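Local coordinates for protein CCMAN5 (Cellulosimicrobium cellulans, PDB 2XSG) that probably hydrolyses alpha-mannosidic linkages as a calcium-binding family 92 glycosidase, used to enable mannose-6-phosphate modification of yeast-produced lysosomal enzymes, at residues G330-R333 against V339-A342; Q343-Y348 against L378-A383; F571-P576 against Q608-A613. All coordinates share one frame; numbering follows the deposited sequence.

Contact 1 of 3, residues G330-R333 against V339-A342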
ATOM      1  N   GLY A 330     -22.942  -6.092   8.354  1.00  4.36           N
ATOM      2  CA  GLY A 330     -22.626  -6.789   7.106  1.00  4.52           C
ATOM      3  C   GLY A 330     -23.060  -6.089   5.827  1.00  4.00           C
ATOM      4  O   GLY A 330     -23.303  -6.747   4.820  1.00  4.64           O
ATOM      5  N   THR A 331     -23.153  -4.759   5.862  1.00  3.80           N
ATOM      6  CA  THR A 331     -23.513  -3.965   4.689  1.00  2.64           C
ATOM      7  C   THR A 331     -22.371  -3.044   4.232  1.00  2.77           C
ATOM      8  O   THR A 331     -21.452  -2.760   4.989  1.00  2.53           O
ATOM      9  CB  THR A 331     -24.786  -3.116   4.917  1.00  2.78           C
ATOM     10  OG1 THR A 331     -24.546  -2.131   5.927  1.00  3.02           O
ATOM     11  CG2 THR A 331     -25.973  -3.993   5.334  1.00  3.04           C
ATOM     12  N   TYR A 332     -22.453  -2.574   2.990  1.00  2.66           N
ATOM     13  CA  TYR A 332     -21.469  -1.657   2.425  1.00  2.99           C
ATOM     14  C   TYR A 332     -22.197  -0.667   1.506  1.00  3.61           C
ATOM     15  O   TYR A 332     -23.369  -0.867   1.178  1.00  3.30           O
ATOM     16  CB  TYR A 332     -20.387  -2.458   1.680  1.00  3.35           C
ATOM     17  CG  TYR A 332     -20.781  -2.959   0.301  1.00  3.30           C
ATOM     18  CD1 TYR A 332     -21.430  -4.189   0.123  1.00  4.95           C
ATOM     19  CD2 TYR A 332     -20.494  -2.199  -0.837  1.00  3.25           C
ATOM     20  CE1 TYR A 332     -21.794  -4.642  -1.174  1.00  2.60           C
ATOM     21  CE2 TYR A 332     -20.837  -2.647  -2.117  1.00  4.09           C
ATOM     22  CZ  TYR A 332     -21.495  -3.863  -2.282  1.00  3.14           C
ATOM     23  OH  TYR A 332     -21.837  -4.261  -3.574  1.00  4.34           O
ATOM     24  N   ARG A 333     -21.537   0.416   1.105  1.00  3.96           N
ATOM     25  CA  ARG A 333     -22.160   1.310   0.144  1.00  4.36           C
ATOM     26  C   ARG A 333     -21.525   1.142  -1.218  1.00  4.46           C
ATOM     27  O   ARG A 333     -20.305   1.142  -1.351  1.00  4.09           O
ATOM     28  CB  ARG A 333     -22.112   2.783   0.571  1.00  5.00           C
ATOM     29  CG  ARG A 333     -22.700   3.703  -0.530  1.00  7.51           C
ATOM     30  CD  ARG A 333     -22.964   5.108  -0.067  1.00 12.03           C
ATOM     31  NE  ARG A 333     -21.861   5.569   0.744  1.00 17.68           N
ATOM     32  CZ  ARG A 333     -20.780   6.199   0.296  1.00 15.89           C
ATOM     33  NH1 ARG A 333     -20.639   6.501  -0.992  1.00 16.39           N
ATOM     34  NH2 ARG A 333     -19.848   6.526   1.170  1.00 12.08           N
ATOM     35  N   VAL A 339     -27.119   1.094  -0.394  1.00  6.45           N
ATOM     36  CA  VAL A 339     -26.638   0.149   0.588  1.00  6.49           C
ATOM     37  C   VAL A 339     -26.859  -1.275   0.071  1.00  7.58           C
ATOM     38  O   VAL A 339     -27.927  -1.582  -0.465  1.00  8.04           O
ATOM     39  CB  VAL A 339     -27.358   0.344   1.924  1.00  6.10           C
ATOM     40  CG1 VAL A 339     -26.833  -0.627   2.975  1.00  4.83           C
ATOM     41  CG2 VAL A 339     -27.188   1.793   2.402  1.00  6.29           C
ATOM     42  N   HIS A 340     -25.843  -2.127   0.222  1.00  7.95           N
ATOM     43  CA  HIS A 340     -25.910  -3.528  -0.241  1.00  8.62           C
ATOM     44  C   HIS A 340     -25.366  -4.472   0.807  1.00  8.67           C
ATOM     45  O   HIS A 340     -24.572  -4.068   1.657  1.00  8.45           O
ATOM     46  CB  HIS A 340     -25.112  -3.725  -1.536  1.00  8.24           C
ATOM     47  CG  HIS A 340     -25.522  -2.805  -2.639  1.00  9.85           C
ATOM     48  ND1 HIS A 340     -24.765  -1.716  -3.017  1.00 11.30           N
ATOM     49  CD2 HIS A 340     -26.625  -2.795  -3.426  1.00  9.75           C
ATOM     50  CE1 HIS A 340     -25.381  -1.080  -3.999  1.00 11.35           C
ATOM     51  NE2 HIS A 340     -26.518  -1.707  -4.257  1.00 10.08           N
ATOM     52  N   ALA A 341     -25.782  -5.737   0.729  1.00  8.91           N
ATOM     53  CA  ALA A 341     -25.257  -6.768   1.615  1.00  9.13           C
ATOM     54  C   ALA A 341     -23.895  -7.276   1.118  1.00  9.61           C
ATOM     55  O   ALA A 341     -23.699  -7.516  -0.076  1.00  9.02           O
ATOM     56  CB  ALA A 341     -26.252  -7.918   1.738  1.00  8.82           C
ATOM     57  N   ALA A 342     -22.941  -7.400   2.030  1.00 10.00           N
ATOM     58  CA  ALA A 342     -21.723  -8.151   1.733  1.00 11.07           C
ATOM     59  C   ALA A 342     -22.008  -9.518   2.335  1.00 11.65           C
ATOM     60  O   ALA A 342     -21.655  -9.776   3.479  1.00 11.51           O
ATOM     61  CB  ALA A 342     -20.523  -7.509   2.378  1.00 10.58           C
TER
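The Tyr332 ring meets the opposing strand along one edge: Ala341 O lies in the ring plane, 3.6 Å from Tyr332 CE1, and Ala342 N sits near that plane further round the same rim. His340 CB approaches obliquely, 3.5 Å from Tyr332 CE1. Outside the pair, the ring is stacked on Tyr347, and its hydroxyl is hydrogen-bonded to Asp384. A chi1 of 78°, with CG between the backbone N and carbonyl carbon, turns the ring toward the neighbouring strand, where CE1 meets His340 CB and Ala341 O.

The backbone evidence is three hydrogen bonds. Tyr332 and His340 form a reciprocal pair, Tyr332 N to His340 O and His340 N to Tyr332 O both measuring 2.9 Å; Ala342 N to Gly330 O adds a third. Besides the N-H bond, His340 O receives a bent, presumably weak CA-H...O contact from Thr331 CA at 3.2 Å. Val339 and Arg333 share the sheet face away from the tyrosine. Thr331 CB meets Val339 CG1 obliquely at 3.8 Å, and both residues touch Val257.

Thr331 with Ala341 and Arg333 with Val339 are non-hydrogen-bonded pairs on either side of Tyr332-His340. With strand directions 141° apart and five residues linking the segments, this is a short, twisted antiparallel beta hairpin.

Contact 2 of 3, residues Q343-Y348 against L378-A383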
ATOM      1  N   GLN A 343     -22.701 -10.365   1.578  1.00 13.08           N
ATOM      2  CA  GLN A 343     -23.211 -11.634   2.114  1.00 14.61           C
ATOM      3  C   GLN A 343     -22.119 -12.694   2.239  1.00 14.58           C
ATOM      4  O   GLN A 343     -21.574 -13.147   1.230  1.00 14.46           O
ATOM      5  CB  GLN A 343     -24.342 -12.176   1.229  1.00 15.10           C
ATOM      6  CG  GLN A 343     -25.142 -13.352   1.858  1.00 18.23           C
ATOM      7  CD  GLN A 343     -26.020 -12.909   3.001  1.00 21.62           C
ATOM      8  OE1 GLN A 343     -26.090 -13.571   4.036  1.00 25.17           O
ATOM      9  NE2 GLN A 343     -26.687 -11.765   2.835  1.00 23.69           N
ATOM     10  N   GLY A 344     -21.813 -13.077   3.476  1.00 14.60           N
ATOM     11  CA  GLY A 344     -20.878 -14.173   3.743  1.00 14.36           C
ATOM     12  C   GLY A 344     -19.408 -13.854   3.543  1.00 14.22           C
ATOM     13  O   GLY A 344     -18.578 -14.767   3.453  1.00 14.67           O
ATOM     14  N   PHE A 345     -19.084 -12.564   3.477  1.00 13.09           N
ATOM     15  CA  PHE A 345     -17.709 -12.105   3.255  1.00 11.18           C
ATOM     16  C   PHE A 345     -17.605 -10.652   3.684  1.00 10.78           C
ATOM     17  O   PHE A 345     -18.622  -9.951   3.810  1.00 10.74           O
ATOM     18  CB  PHE A 345     -17.281 -12.293   1.786  1.00 11.28           C
ATOM     19  CG  PHE A 345     -17.705 -11.188   0.861  1.00  9.87           C
ATOM     20  CD1 PHE A 345     -19.017 -11.108   0.397  1.00  8.91           C
ATOM     21  CD2 PHE A 345     -16.772 -10.253   0.408  1.00  8.85           C
ATOM     22  CE1 PHE A 345     -19.407 -10.090  -0.479  1.00  9.42           C
ATOM     23  CE2 PHE A 345     -17.147  -9.220  -0.468  1.00 10.17           C
ATOM     24  CZ  PHE A 345     -18.474  -9.135  -0.911  1.00  9.32           C
ATOM     25  N   THR A 346     -16.383 -10.204   3.919  1.00  9.32           N
ATOM     26  CA  THR A 346     -16.139  -8.812   4.285  1.00  8.35           C
ATOM     27  C   THR A 346     -15.789  -8.029   3.030  1.00  7.64           C
ATOM     28  O   THR A 346     -14.919  -8.442   2.237  1.00  7.20           O
ATOM     29  CB  THR A 346     -15.022  -8.712   5.343  1.00  8.26           C
ATOM     30  OG1 THR A 346     -15.491  -9.330   6.539  1.00  8.96           O
ATOM     31  CG2 THR A 346     -14.639  -7.246   5.676  1.00  7.73           C
ATOM     32  N   TYR A 347     -16.477  -6.903   2.843  1.00  6.42           N
ATOM     33  CA  TYR A 347     -16.213  -6.043   1.696  1.00  5.52           C
ATOM     34  C   TYR A 347     -15.076  -5.075   2.037  1.00  5.34           C
ATOM     35  O   TYR A 347     -15.161  -4.307   3.000  1.00  5.45           O
ATOM     36  CB  TYR A 347     -17.482  -5.292   1.271  1.00  5.79           C
ATOM     37  CG  TYR A 347     -17.298  -4.359   0.104  1.00  5.44           C
ATOM     38  CD1 TYR A 347     -17.196  -4.850  -1.198  1.00  5.66           C
ATOM     39  CD2 TYR A 347     -17.219  -2.982   0.295  1.00  5.95           C
ATOM     40  CE1 TYR A 347     -17.015  -3.987  -2.282  1.00  5.38           C
ATOM     41  CE2 TYR A 347     -17.057  -2.116  -0.789  1.00  6.15           C
ATOM     42  CZ  TYR A 347     -16.964  -2.628  -2.075  1.00  4.91           C
ATOM     43  OH  TYR A 347     -16.796  -1.777  -3.150  1.00  3.83           O
ATOM     44  N   TYR A 348     -14.018  -5.135   1.241  1.00  4.51           N
ATOM     45  CA  TYR A 348     -12.916  -4.193   1.315  1.00  4.55           C
ATOM     46  C   TYR A 348     -12.972  -3.203   0.144  1.00  4.16           C
ATOM     47  O   TYR A 348     -13.511  -3.512  -0.932  1.00  3.79           O
ATOM     48  CB  TYR A 348     -11.572  -4.949   1.331  1.00  4.53           C
ATOM     49  CG  TYR A 348     -11.441  -5.832   2.553  1.00  4.97           C
ATOM     50  CD1 TYR A 348     -11.907  -7.157   2.552  1.00  3.38           C
ATOM     51  CD2 TYR A 348     -10.896  -5.326   3.727  1.00  5.65           C
ATOM     52  CE1 TYR A 348     -11.802  -7.949   3.700  1.00  3.24           C
ATOM     53  CE2 TYR A 348     -10.803  -6.092   4.859  1.00  4.43           C
ATOM     54  CZ  TYR A 348     -11.252  -7.397   4.843  1.00  4.37           C
ATOM     55  OH  TYR A 348     -11.134  -8.114   6.004  1.00  5.27           O
ATOM     56  N   LEU A 378     -13.331  -6.732  -4.931  1.00  2.78           N
ATOM     57  CA  LEU A 378     -12.941  -6.104  -6.195  1.00  3.14           C
ATOM     58  C   LEU A 378     -13.951  -6.464  -7.292  1.00  2.98           C
ATOM     59  O   LEU A 378     -14.336  -5.609  -8.098  1.00  2.86           O
ATOM     60  CB  LEU A 378     -11.526  -6.543  -6.600  1.00  2.62           C
ATOM     61  CG  LEU A 378     -10.872  -5.959  -7.858  1.00  4.03           C
ATOM     62  CD1 LEU A 378     -10.942  -4.433  -7.878  1.00  2.00           C
ATOM     63  CD2 LEU A 378      -9.410  -6.461  -7.912  1.00  3.81           C
ATOM     64  N   VAL A 379     -14.384  -7.727  -7.279  1.00  2.97           N
ATOM     65  CA  VAL A 379     -15.454  -8.208  -8.171  1.00  3.57           C
ATOM     66  C   VAL A 379     -16.777  -7.448  -7.964  1.00  3.43           C
ATOM     67  O   VAL A 379     -17.378  -7.009  -8.939  1.00  3.38           O
ATOM     68  CB  VAL A 379     -15.639  -9.743  -8.083  1.00  2.53           C
ATOM     69  CG1 VAL A 379     -16.887 -10.182  -8.817  1.00  3.81           C
ATOM     70  CG2 VAL A 379     -14.410 -10.455  -8.670  1.00  3.06           C
ATOM     71  N   TYR A 380     -17.197  -7.262  -6.713  1.00  3.20           N
ATOM     72  CA  TYR A 380     -18.426  -6.513  -6.413  1.00  4.06           C
ATOM     73  C   TYR A 380     -18.357  -5.068  -6.857  1.00  4.07           C
ATOM     74  O   TYR A 380     -19.363  -4.507  -7.308  1.00  4.54           O
ATOM     75  CB  TYR A 380     -18.737  -6.524  -4.920  1.00  4.11           C
ATOM     76  CG  TYR A 380     -19.657  -7.608  -4.478  1.00  5.38           C
ATOM     77  CD1 TYR A 380     -19.502  -8.907  -4.951  1.00  6.37           C
ATOM     78  CD2 TYR A 380     -20.690  -7.348  -3.572  1.00  7.77           C
ATOM     79  CE1 TYR A 380     -20.349  -9.921  -4.546  1.00  7.22           C
ATOM     80  CE2 TYR A 380     -21.552  -8.369  -3.152  1.00  6.48           C
ATOM     81  CZ  TYR A 380     -21.364  -9.647  -3.655  1.00  7.19           C
ATOM     82  OH  TYR A 380     -22.160 -10.677  -3.264  1.00  6.96           O
ATOM     83  N   LEU A 381     -17.169  -4.479  -6.724  1.00  3.86           N
ATOM     84  CA  LEU A 381     -16.946  -3.083  -7.088  1.00  4.18           C
ATOM     85  C   LEU A 381     -17.182  -2.842  -8.575  1.00  4.03           C
ATOM     86  O   LEU A 381     -17.846  -1.869  -8.949  1.00  4.12           O
ATOM     87  CB  LEU A 381     -15.548  -2.610  -6.664  1.00  3.03           C
ATOM     88  CG  LEU A 381     -15.256  -1.140  -6.988  1.00  3.84           C
ATOM     89  CD1 LEU A 381     -16.162  -0.238  -6.161  1.00  2.92           C
ATOM     90  CD2 LEU A 381     -13.799  -0.783  -6.766  1.00  3.97           C
ATOM     91  N   PHE A 382     -16.637  -3.724  -9.412  1.00  4.52           N
ATOM     92  CA  PHE A 382     -16.858  -3.654 -10.868  1.00  4.57           C
ATOM     93  C   PHE A 382     -18.269  -4.101 -11.263  1.00  5.13           C
ATOM     94  O   PHE A 382     -18.853  -3.565 -12.197  1.00  5.34           O
ATOM     95  CB  PHE A 382     -15.771  -4.426 -11.638  1.00  4.47           C
ATOM     96  CG  PHE A 382     -14.517  -3.608 -11.867  1.00  4.47           C
ATOM     97  CD1 PHE A 382     -14.419  -2.754 -12.953  1.00  4.39           C
ATOM     98  CD2 PHE A 382     -13.465  -3.641 -10.948  1.00  2.49           C
ATOM     99  CE1 PHE A 382     -13.273  -1.956 -13.153  1.00  2.91           C
ATOM    100  CE2 PHE A 382     -12.328  -2.860 -11.142  1.00  3.25           C
ATOM    101  CZ  PHE A 382     -12.241  -2.008 -12.245  1.00  2.15           C
ATOM    102  N   ALA A 383     -18.817  -5.068 -10.535  1.00  5.52           N
ATOM    103  CA  ALA A 383     -20.174  -5.530 -10.769  1.00  6.03           C
ATOM    104  C   ALA A 383     -21.164  -4.387 -10.509  1.00  6.85           C
ATOM    105  O   ALA A 383     -22.160  -4.230 -11.251  1.00  6.82           O
ATOM    106  CB  ALA A 383     -20.475  -6.721  -9.902  1.00  6.12           C
TER
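Phe345 presents its edge to the face of Tyr380 in a T-shaped (edge-to-face) pair. The evidence is threefold: the ring planes are 71° apart, the centroids are 5.0 Å apart, and Phe345 CZ stands over the centre of the tyrosine ring. Phe345 CE1, next to CZ on the same edge, is 3.8 Å from Tyr380 CZ, and the C-H groups of the phenylalanine rim are thus directed at the pi face. Tyr380 CD2 lies in the plane of the Phe345 ring, as does Gln343 O at its edge, within the same segment. With chi1 at 84°, CG of Phe345 is set between the backbone N and carbonyl carbon, and the benzyl group projects toward the helix.

Tyr380 belongs to helix 368-387 of the catalytic domain, whose family relationship is consistent with an (alpha/alpha)6 barrel; here the irregular loop that leads from strand 339-341 into strand 348-349 is laid against the side of that helix. Asp373 and Ser377, spaced on the helix so as to lie on the side of Tyr380, hold the loop backbone: Asp373 OD2 accepts from Thr346 N and Ser377 OG from Tyr348 N. Beyond the segment, Tyr380 makes a cation-pi contact with Arg426.

Tyr347 reaches the helix with the end of its ring, at Tyr380 CB and Leu381. Its CE1 meets the base of Tyr380 obliquely, 4.0 Å from CB. CG is anti to the backbone N (chi1 179°), which extends the phenol until OH comes within 3.4 Å of Leu381 CD1 and 3.8 Å of Leu381 CB, the two side chains crossing at about a right angle. Leu381 N is close to the plane of the Tyr347 ring, at its edge, yet no hydrogen bond joins the two segments.

Contact 3 of 3, residues F571-P576 against Q608-A613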
ATOM      1  N   PHE A 571      21.594  -4.758 -14.496  1.00  7.28           N
ATOM      2  CA  PHE A 571      22.116  -4.590 -13.143  1.00  7.04           C
ATOM      3  C   PHE A 571      23.584  -4.175 -13.050  1.00  7.23           C
ATOM      4  O   PHE A 571      24.193  -4.281 -11.976  1.00  7.47           O
ATOM      5  CB  PHE A 571      21.826  -5.850 -12.318  1.00  7.06           C
ATOM      6  CG  PHE A 571      20.404  -5.965 -11.936  1.00  6.66           C
ATOM      7  CD1 PHE A 571      19.981  -5.573 -10.668  1.00  6.96           C
ATOM      8  CD2 PHE A 571      19.461  -6.407 -12.859  1.00  7.25           C
ATOM      9  CE1 PHE A 571      18.634  -5.646 -10.324  1.00  5.58           C
ATOM     10  CE2 PHE A 571      18.122  -6.478 -12.523  1.00  5.59           C
ATOM     11  CZ  PHE A 571      17.709  -6.091 -11.256  1.00  3.93           C
ATOM     12  N   GLY A 572      24.131  -3.675 -14.157  1.00  7.28           N
ATOM     13  CA  GLY A 572      25.517  -3.192 -14.211  1.00  8.17           C
ATOM     14  C   GLY A 572      26.557  -4.196 -13.739  1.00  8.82           C
ATOM     15  O   GLY A 572      27.548  -3.814 -13.128  1.00  8.78           O
ATOM     16  N   GLU A 573      26.333  -5.478 -14.022  1.00  9.46           N
ATOM     17  CA  GLU A 573      27.236  -6.553 -13.552  1.00 10.14           C
ATOM     18  C   GLU A 573      28.675  -6.433 -14.072  1.00 10.81           C
ATOM     19  O   GLU A 573      29.632  -6.862 -13.401  1.00 10.49           O
ATOM     20  CB  GLU A 573      26.670  -7.934 -13.905  1.00 10.16           C
ATOM     21  CG  GLU A 573      25.508  -8.373 -13.031  1.00 10.24           C
ATOM     22  CD  GLU A 573      25.924  -8.739 -11.604  1.00 11.46           C
ATOM     23  OE1 GLU A 573      27.116  -9.008 -11.356  1.00 12.22           O
ATOM     24  OE2 GLU A 573      25.051  -8.740 -10.712  1.00 12.25           O
ATOM     25  N   HIS A 574      28.816  -5.835 -15.252  1.00 10.80           N
ATOM     26  CA  HIS A 574      30.120  -5.562 -15.871  1.00 11.27           C
ATOM     27  C   HIS A 574      30.839  -4.364 -15.247  1.00 11.72           C
ATOM     28  O   HIS A 574      32.019  -4.141 -15.536  1.00 11.54           O
ATOM     29  CB  HIS A 574      29.908  -5.240 -17.348  1.00 11.16           C
ATOM     30  CG  HIS A 574      29.057  -4.031 -17.559  1.00 11.80           C
ATOM     31  ND1 HIS A 574      29.578  -2.811 -17.926  1.00 14.00           N
ATOM     32  CD2 HIS A 574      27.727  -3.839 -17.398  1.00 12.08           C
ATOM     33  CE1 HIS A 574      28.603  -1.922 -18.006  1.00 13.20           C
ATOM     34  NE2 HIS A 574      27.470  -2.520 -17.685  1.00 13.70           N
ATOM     35  N   ALA A 575      30.125  -3.547 -14.469  1.00 11.50           N
ATOM     36  CA  ALA A 575      30.756  -2.428 -13.755  1.00 11.91           C
ATOM     37  C   ALA A 575      30.146  -2.217 -12.371  1.00 12.12           C
ATOM     38  O   ALA A 575      29.394  -1.266 -12.172  1.00 12.37           O
ATOM     39  CB  ALA A 575      30.689  -1.153 -14.579  1.00 11.85           C
ATOM     40  N   PRO A 576      30.477  -3.106 -11.407  1.00 12.83           N
ATOM     41  CA  PRO A 576      29.810  -3.171 -10.088  1.00 13.14           C
ATOM     42  C   PRO A 576      30.000  -1.927  -9.195  1.00 13.35           C
ATOM     43  O   PRO A 576      29.233  -1.733  -8.246  1.00 12.63           O
ATOM     44  CB  PRO A 576      30.453  -4.406  -9.426  1.00 13.15           C
ATOM     45  CG  PRO A 576      31.779  -4.530 -10.076  1.00 12.73           C
ATOM     46  CD  PRO A 576      31.529  -4.139 -11.519  1.00 12.94           C
ATOM     47  N   GLN A 608      19.467 -14.464  -6.251  1.00  4.69           N
ATOM     48  CA  GLN A 608      19.732 -14.579  -4.820  1.00  5.02           C
ATOM     49  C   GLN A 608      20.561 -13.417  -4.303  1.00  4.82           C
ATOM     50  O   GLN A 608      20.219 -12.815  -3.283  1.00  4.26           O
ATOM     51  CB  GLN A 608      20.428 -15.904  -4.515  1.00  5.08           C
ATOM     52  CG  GLN A 608      19.540 -17.099  -4.805  1.00  4.56           C
ATOM     53  CD  GLN A 608      20.320 -18.308  -5.286  1.00  6.69           C
ATOM     54  OE1 GLN A 608      21.438 -18.571  -4.831  1.00  7.39           O
ATOM     55  NE2 GLN A 608      19.730 -19.051  -6.206  1.00  6.42           N
ATOM     56  N   LYS A 609      21.641 -13.098  -5.011  1.00  5.18           N
ATOM     57  CA  LYS A 609      22.492 -11.968  -4.638  1.00  5.44           C
ATOM     58  C   LYS A 609      21.702 -10.670  -4.572  1.00  5.14           C
ATOM     59  O   LYS A 609      21.743  -9.955  -3.560  1.00  5.18           O
ATOM     60  CB  LYS A 609      23.662 -11.800  -5.617  1.00  5.41           C
ATOM     61  CG  LYS A 609      24.668 -10.703  -5.197  1.00  7.16           C
ATOM     62  CD  LYS A 609      25.766 -10.409  -6.252  1.00  6.45           C
ATOM     63  CE  LYS A 609      25.148  -9.822  -7.527  1.00  8.21           C
ATOM     64  NZ  LYS A 609      26.167  -9.348  -8.496  1.00  5.68           N
ATOM     65  N   TRP A 610      20.992 -10.369  -5.653  1.00  4.82           N
ATOM     66  CA  TRP A 610      20.275  -9.102  -5.767  1.00  5.42           C
ATOM     67  C   TRP A 610      19.110  -8.969  -4.812  1.00  5.90           C
ATOM     68  O   TRP A 610      18.876  -7.876  -4.280  1.00  6.04           O
ATOM     69  CB  TRP A 610      19.838  -8.845  -7.218  1.00  5.65           C
ATOM     70  CG  TRP A 610      21.012  -8.381  -8.022  1.00  6.25           C
ATOM     71  CD1 TRP A 610      21.661  -9.066  -9.022  1.00  5.94           C
ATOM     72  CD2 TRP A 610      21.728  -7.151  -7.841  1.00  5.38           C
ATOM     73  NE1 TRP A 610      22.719  -8.313  -9.487  1.00  6.23           N
ATOM     74  CE2 TRP A 610      22.777  -7.136  -8.783  1.00  5.00           C
ATOM     75  CE3 TRP A 610      21.559  -6.040  -6.992  1.00  6.60           C
ATOM     76  CZ2 TRP A 610      23.661  -6.064  -8.895  1.00  6.75           C
ATOM     77  CZ3 TRP A 610      22.443  -4.977  -7.099  1.00  6.73           C
ATOM     78  CH2 TRP A 610      23.479  -4.995  -8.046  1.00  7.78           C
ATOM     79  N   ALA A 611      18.394 -10.074  -4.588  1.00  5.88           N
ATOM     80  CA  ALA A 611      17.318 -10.101  -3.588  1.00  6.31           C
ATOM     81  C   ALA A 611      17.857  -9.782  -2.193  1.00  6.41           C
ATOM     82  O   ALA A 611      17.343  -8.888  -1.513  1.00  6.48           O
ATOM     83  CB  ALA A 611      16.587 -11.432  -3.595  1.00  6.74           C
ATOM     84  N   ARG A 612      18.909 -10.482  -1.775  1.00  5.48           N
ATOM     85  CA  ARG A 612      19.497 -10.198  -0.473  1.00  5.71           C
ATOM     86  C   ARG A 612      20.052  -8.766  -0.397  1.00  5.40           C
ATOM     87  O   ARG A 612      19.893  -8.096   0.630  1.00  5.68           O
ATOM     88  CB  ARG A 612      20.561 -11.243  -0.099  1.00  5.10           C
ATOM     89  CG  ARG A 612      21.123 -11.089   1.312  1.00  5.41           C
ATOM     90  CD  ARG A 612      20.121 -11.432   2.403  1.00  6.48           C
ATOM     91  NE  ARG A 612      20.562 -10.991   3.734  1.00  6.21           N
ATOM     92  CZ  ARG A 612      20.683 -11.783   4.801  1.00  5.90           C
ATOM     93  NH1 ARG A 612      20.381 -13.075   4.731  1.00  5.14           N
ATOM     94  NH2 ARG A 612      21.072 -11.270   5.970  1.00  6.21           N
ATOM     95  N   ALA A 613      20.662  -8.291  -1.487  1.00  4.76           N
ATOM     96  CA  ALA A 613      21.333  -6.975  -1.509  1.00  4.20           C
ATOM     97  C   ALA A 613      20.371  -5.779  -1.457  1.00  4.35           C
ATOM     98  O   ALA A 613      20.514  -4.868  -0.617  1.00  3.50           O
ATOM     99  CB  ALA A 613      22.260  -6.866  -2.740  1.00  4.39           C
TER
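Phe571 and Glu573 flank Gly572, the C-prime residue of the Schellman motif that ends helix 560-570, and from there they engage Trp610 and Lys609 of helix 604-616. OE2 of Glu573 accepts two bonds. It receives Lys609 NZ, 2.6 Å away, on its syn lone pair, in a salt bridge, while Trp610 NE1 donates at 2.7 Å, nearly along the C-O axis of the carboxylate, with an N-H...O angle of 145°. The carboxylate plane stands 80° from the indole, and the oxygen is tilted slightly out of the ring plane.

Gly572 to Ala575 form a type I beta turn. The Glu573 chain, bent at chi2 (-72°), brings the carboxylate to Lys609 and Trp610. The paired charges probably stabilise the ionised forms of both groups.

Both faces of the indole have a neighbour. Phe571 CD1 sits over the centre of one face, 3.7 Å from Trp610 CD2, with the two rings oblique; Lys609 CE lies 3.4 Å above the opposite face, offset toward the rim. Phe571 O approaches Trp610 CZ2 at 3.6 Å, and Phe598 meets the rings of both Phe571 and Trp610.

In the fold
Contacts 1 and 2 are neighbours, their centres about 9 Å apart, and they share packing: the Tyr332 hydroxyl touches Tyr380 CD2, while Ala342 CB rests on Tyr347 CB, joining the hairpin to the segment that follows it and to helix 368-387. Contact 2 is the buried one and has no hydrogen bond between its segments, relying on rings and aliphatic carbons. Contacts 1 and 3 are both partly buried, but contact 1 depends on backbone bonds. Contact 3 lies on the opposite side of the chain's centre, about 42 Å from contact 2 between centres; it joins the loop after helix 560-570 to helix 604-616 and combines a charged pair with aromatic packing.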